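Local structure of alginase (Pseudoalteromonas, 4Q8L) at residues V65-V70 with N219-R224. The protein is an alginate lyase of polysaccharide lyase family 18, which probably cleaves the polysaccharide alginate by beta-elimination and carries a bound calcium ion. Residues are numbered along the deposited sequence; the frame is centred on the assembly and turned at random.
Sequences VFEATV and NVSYTR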
loop_
_atom_site.group_PDB
_atom_site.type_symbol
_atom_site.label_atom_id
_atom_site.label_comp_id
_atom_site.label_asym_id
_atom_site.label_seq_id
_atom_site.Cartn_x
_atom_site.Cartn_y
_atom_site.Cartn_z
ATOM N N VAL A 65 13.622 6.654 -1.376
ATOM C CA VAL A 65 12.748 7.165 -2.420
ATOM C C VAL A 65 12.231 6.015 -3.277
ATOM O O VAL A 65 13.018 5.330 -3.943
ATOM C CB VAL A 65 13.480 8.162 -3.324
ATOM C CG1 VAL A 65 12.553 8.656 -4.441
ATOM C CG2 VAL A 65 14.011 9.347 -2.500
ATOM N N PHE A 66 10.920 5.788 -3.230
ATOM C CA PHE A 66 10.274 4.778 -4.062
ATOM C C PHE A 66 9.436 5.457 -5.137
ATOM O O PHE A 66 8.665 6.362 -4.841
ATOM C CB PHE A 66 9.370 3.860 -3.230
ATOM C CG PHE A 66 8.551 2.904 -4.069
ATOM C CD1 PHE A 66 9.122 1.746 -4.581
ATOM C CD2 PHE A 66 7.222 3.176 -4.366
ATOM C CE1 PHE A 66 8.380 0.867 -5.373
ATOM C CE2 PHE A 66 6.470 2.296 -5.154
ATOM C CZ PHE A 66 7.049 1.140 -5.654
ATOM N N GLU A 67 9.593 5.017 -6.380
ATOM C CA GLU A 67 8.814 5.556 -7.487
ATOM C C GLU A 67 8.315 4.438 -8.395
ATOM O O GLU A 67 9.029 3.461 -8.646
ATOM C CB GLU A 67 9.637 6.554 -8.312
ATOM C CG GLU A 67 10.146 7.753 -7.527
ATOM C CD GLU A 67 11.003 8.685 -8.371
ATOM O OE1 GLU A 67 11.364 9.773 -7.873
ATOM O OE2 GLU A 67 11.319 8.330 -9.528
ATOM N N ALA A 68 7.093 4.593 -8.899
ATOM C CA ALA A 68 6.522 3.607 -9.798
ATOM C C ALA A 68 5.391 4.195 -10.614
ATOM O O ALA A 68 4.710 5.124 -10.173
ATOM C CB ALA A 68 6.024 2.366 -9.016
ATOM N N THR A 69 5.223 3.649 -11.811
ATOM C CA THR A 69 4.034 3.856 -12.616
ATOM C C THR A 69 3.045 2.760 -12.220
ATOM O O THR A 69 3.357 1.567 -12.297
ATOM C CB THR A 69 4.372 3.802 -14.120
ATOM O OG1 THR A 69 5.225 4.916 -14.450
ATOM C CG2 THR A 69 3.114 3.876 -14.965
ATOM N N VAL A 70 1.868 3.173 -11.774
ATOM C CA VAL A 70 0.941 2.277 -11.113
ATOM C C VAL A 70 -0.405 2.247 -11.829
ATOM O O VAL A 70 -1.073 3.273 -11.966
ATOM C CB VAL A 70 0.710 2.717 -9.637
ATOM C CG1 VAL A 70 -0.161 1.696 -8.893
ATOM C CG2 VAL A 70 2.046 2.928 -8.921
ATOM N N ASN A 219 8.297 0.951 -14.514
ATOM C CA ASN A 219 9.161 2.094 -14.274
ATOM C C ASN A 219 9.422 2.241 -12.779
ATOM O O ASN A 219 9.217 3.307 -12.207
ATOM C CB ASN A 219 8.508 3.382 -14.806
ATOM C CG ASN A 219 8.110 3.278 -16.271
ATOM O OD1 ASN A 219 7.052 3.767 -16.678
ATOM N ND2 ASN A 219 8.958 2.645 -17.067
ATOM N N VAL A 220 9.869 1.164 -12.149
ATOM C CA VAL A 220 10.025 1.146 -10.702
ATOM C C VAL A 220 11.447 1.529 -10.322
ATOM O O VAL A 220 12.406 1.058 -10.927
ATOM C CB VAL A 220 9.713 -0.260 -10.139
ATOM C CG1 VAL A 220 9.909 -0.291 -8.631
ATOM C CG2 VAL A 220 8.279 -0.702 -10.524
ATOM N N SER A 221 11.597 2.388 -9.324
ATOM C CA SER A 221 12.924 2.629 -8.781
ATOM C C SER A 221 12.849 2.745 -7.273
ATOM O O SER A 221 11.809 3.114 -6.717
ATOM C CB SER A 221 13.599 3.863 -9.415
ATOM O OG SER A 221 12.876 5.046 -9.142
ATOM N N TYR A 222 13.945 2.393 -6.614
ATOM C CA TYR A 222 14.018 2.484 -5.164
ATOM C C TYR A 222 15.440 2.858 -4.751
ATOM O O TYR A 222 16.406 2.204 -5.147
ATOM C CB TYR A 222 13.566 1.172 -4.498
ATOM C CG TYR A 222 13.656 1.210 -2.984
ATOM C CD1 TYR A 222 12.726 1.910 -2.232
ATOM C CD2 TYR A 222 14.678 0.561 -2.313
ATOM C CE1 TYR A 222 12.807 1.961 -0.843
ATOM C CE2 TYR A 222 14.768 0.599 -0.921
ATOM C CZ TYR A 222 13.832 1.307 -0.194
ATOM O OH TYR A 222 13.914 1.363 1.181
ATOM N N THR A 223 15.554 3.937 -3.977
ATOM C CA THR A 223 16.832 4.415 -3.474
ATOM C C THR A 223 16.755 4.353 -1.964
ATOM O O THR A 223 15.729 4.707 -1.375
ATOM C CB THR A 223 17.098 5.889 -3.869
ATOM O OG1 THR A 223 17.199 5.998 -5.291
ATOM C CG2 THR A 223 18.398 6.382 -3.237
ATOM N N ARG A 224 17.836 3.903 -1.339
ATOM C CA ARG A 224 17.888 3.774 0.108
ATOM C C ARG A 224 19.284 4.123 0.591
ATOM O O ARG A 224 20.281 3.692 0.007
ATOM C CB ARG A 224 17.541 2.344 0.534
ATOM C CG ARG A 224 17.682 2.058 2.036
ATOM C CD ARG A 224 17.284 0.604 2.363
ATOM N NE ARG A 224 17.232 0.340 3.801
ATOM C CZ ARG A 224 16.143 0.487 4.554
ATOM N NH1 ARG A 224 15.001 0.902 4.013
ATOM N NH2 ARG A 224 16.193 0.225 5.854
HETATM O O HOH W 1 13.813 5.855 -6.431
HETATM O O HOH W 2 7.472 6.123 -12.522
#
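Phe66 and Tyr222 sit opposite each other as a non-hydrogen-bonded antiparallel pair, their CA atoms 4.5 Å apart. Phe66 CB meets the edge of the tyrosine ring, 4.0 Å from Tyr222 CD1. With CG anti to the backbone N (chi1 173°), the phenyl ring runs inward: its CD1 passes the carbonyl oxygen of Ser221, and its CE1 reaches Val220 CG1 at 3.8 Å. Beyond the pair, Phe175 and Phe177 of the other sheet meet this ring. That places the contact in the beta-sandwich expected of a concanavalin-clan lyase, where strands 62-74 and 213-226 are neighbours in one sheet. Tyr222 projects from the same face of the sheet, its ring meeting Phe12 edge-to-face, while its OH takes a bond from Arg224 NH1 (3.1 Å), lying in the guanidinium plane, and another links it to Glu64. Replacing Tyr222 by an alanine is likely to take the ring edge away from Phe66 CB and leave Arg224 NH1 and Glu64 without their hydroxyl partner. On the face of Val65 and Glu67, paired with Thr223 and Ser221 through two backbone bonds each, a water bridges Ser221 OG and Val65 O. Further along, Thr69 and Asn219 lie side by side; Thr69 OG1 comes within 3.1 Å of Asn219 OD1 but also bonds to Asn144, and a second water donates to Thr69 OG1 and, weakly, to Asn219 O.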